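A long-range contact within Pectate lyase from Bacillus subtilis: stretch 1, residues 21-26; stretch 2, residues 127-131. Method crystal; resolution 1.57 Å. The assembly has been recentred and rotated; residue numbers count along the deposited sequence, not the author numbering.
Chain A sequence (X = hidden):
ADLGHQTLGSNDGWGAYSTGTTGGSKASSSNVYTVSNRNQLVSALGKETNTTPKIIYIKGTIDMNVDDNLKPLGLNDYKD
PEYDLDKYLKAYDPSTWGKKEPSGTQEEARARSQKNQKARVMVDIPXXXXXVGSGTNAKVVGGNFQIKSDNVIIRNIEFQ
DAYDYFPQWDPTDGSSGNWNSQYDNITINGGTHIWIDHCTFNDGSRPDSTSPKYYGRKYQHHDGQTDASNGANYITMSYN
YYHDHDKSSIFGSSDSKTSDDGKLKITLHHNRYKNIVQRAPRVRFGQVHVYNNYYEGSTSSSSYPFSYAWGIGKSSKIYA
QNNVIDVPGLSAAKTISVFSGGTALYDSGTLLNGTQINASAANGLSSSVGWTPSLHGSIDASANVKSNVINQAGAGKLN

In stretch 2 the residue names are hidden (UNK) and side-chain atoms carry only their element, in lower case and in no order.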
# COMPACT_ATOMS: atom_id res chain seq x y z
N THR A 21 -5.01 15.30 11.42
CA THR A 21 -5.84 14.69 10.37
C THR A 21 -7.31 14.65 10.77
O THR A 21 -7.74 13.84 11.59
CB THR A 21 -5.31 13.30 9.97
OG1 THR A 21 -3.95 13.47 9.53
CG2 THR A 21 -6.13 12.75 8.85
N THR A 22 -8.08 15.58 10.19
CA THR A 22 -9.49 15.67 10.51
C THR A 22 -10.37 15.32 9.30
O THR A 22 -11.62 15.27 9.44
CB THR A 22 -9.83 17.13 10.97
OG1 THR A 22 -9.38 18.05 9.98
CG2 THR A 22 -9.13 17.46 12.37
N GLY A 23 -9.74 15.11 8.13
CA GLY A 23 -10.47 14.72 6.91
C GLY A 23 -11.66 15.65 6.66
O GLY A 23 -11.52 16.88 6.76
N GLY A 24 -12.82 15.06 6.38
CA GLY A 24 -14.04 15.82 6.08
C GLY A 24 -15.00 16.00 7.24
O GLY A 24 -16.21 16.26 7.04
N SER A 25 -14.49 15.88 8.47
CA SER A 25 -15.33 15.90 9.67
C SER A 25 -16.17 17.17 9.81
O SER A 25 -17.24 17.14 10.40
CB SER A 25 -14.51 15.67 10.94
OG SER A 25 -13.49 16.63 11.04
N LYS A 26 -15.69 18.27 9.24
CA LYS A 26 -16.45 19.52 9.28
C LYS A 26 -17.48 19.63 8.15
O LYS A 26 -18.09 20.69 8.00
CB LYS A 26 -15.50 20.73 9.27
CG LYS A 26 -14.61 20.85 10.54
CD LYS A 26 -13.72 22.10 10.44
CE LYS A 26 -12.86 22.35 11.70
NZ LYS A 26 -11.92 21.22 12.06
N UNK A 127 -8.48 17.19 -0.97
CA UNK A 127 -8.24 17.56 0.41
C UNK A 127 -9.51 17.58 1.27
O UNK A 127 -10.62 17.86 0.76
c UNK A 127 -7.60 18.96 0.45
N UNK A 128 -9.33 17.37 2.58
CA UNK A 128 -10.41 17.46 3.57
C UNK A 128 -11.54 16.50 3.26
O UNK A 128 -12.72 16.88 3.13
c UNK A 128 -9.84 19.94 3.82
c UNK A 128 -10.95 18.91 3.68
o UNK A 128 -8.94 19.79 4.64
n UNK A 128 -9.89 20.99 3.01
N UNK A 129 -11.16 15.22 3.12
CA UNK A 129 -12.12 14.19 2.71
C UNK A 129 -12.02 13.04 3.68
O UNK A 129 -10.90 12.63 4.03
o UNK A 129 -11.85 14.74 0.37
c UNK A 129 -11.78 13.67 1.32
c UNK A 129 -12.75 12.58 0.91
N UNK A 130 -13.18 12.52 4.10
CA UNK A 130 -13.26 11.28 4.85
C UNK A 130 -14.07 10.29 4.03
O UNK A 130 -15.16 10.61 3.57
o UNK A 130 -13.10 12.30 7.05
c UNK A 130 -13.93 11.46 6.22
c UNK A 130 -14.22 10.06 6.90
N UNK A 131 -13.49 9.11 3.79
CA UNK A 131 -14.18 8.06 3.06
C UNK A 131 -14.21 6.83 3.96
O UNK A 131 -13.17 6.33 4.36
c UNK A 131 -13.47 7.70 1.70
c UNK A 131 -14.24 6.56 0.92
c UNK A 131 -12.43 8.69 -0.47
c UNK A 131 -13.14 8.96 0.89

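Position 127 carries one side-chain carbon and nothing beyond it. That atom stays 7.7 Å from the nearest atom of stretch 1, Gly23 O, so the position makes no contact. A lone CB identifies Ala127.

Position 128 has four side-chain atoms: two carbons in sequence, the second bearing one oxygen and one nitrogen. A planar end with one O and one N, one carbon beyond CB, is a carboxamide on a short arm, hence asparagine; a second oxygen in place of the nitrogen would have meant aspartate. Phi/psi of 59/54 lies in the left-handed region, which asparagine tolerates better than most residues. Both polar atoms of the amide are hydrogen-bonded elsewhere in the structure, and its CA-to-CB bond points sideways. What meets stretch 1 most closely is the backbone: CA of Asn128 lies 3.4 Å from O of Gly23, a CA-H...O contact with an angle of 122° at the hydrogen, and O of Asn128 lies 3.4 Å from CA of Gly24.

Position 129 opens the strand. Its CB carries one oxygen and one carbon, a beta-branched hydroxyl side chain, which defines threonine. The CA-to-CB bond points away from stretch 1, and the side chain comes no nearer than 5.3 Å, from its CB to N of Gly24. Thr129 therefore contributes main chain, its O lying 3.6 Å from CA of Gly23.

Position 130 has the same three atoms, one carbon bearing an oxygen and a carbon, but CA-to-CB points toward stretch 1. The oxygen lies 2.9 Å from N of Gly24, while the branch carbon is bonded to no further atom. This is again threonine, Thr130, with chi1 at -66° (m).

Position 131 shows four carbons, forked at the first, with one arm two carbons long. Branching at CB separates isoleucine from leucine. The side chain of Ile131 comes no nearer than 8.2 Å, from its CG1 to N of Gly24, and the residue takes no part.

The contact centres on one hydrogen bond, Gly24 N to Thr130 OG1, 2.9 Å long with an N-H...O angle of 159°. The donor sits within a type II' turn from Thr22 to Ser25, closed by Ser25 N to Thr22 O at 3.1 Å and reinforced by Ser25 OG to Thr22 O at 2.8 Å. Gly23, at phi 50 and psi -132, occupies a position of the turn that favours glycine; an ideal CB there would fall 2.4 Å from OG1 of Thr130, a clash. The missing side chains let the turn lie close against the strand, burying 179 Å² in total.

Stretch 2 (127-131) ANTTI
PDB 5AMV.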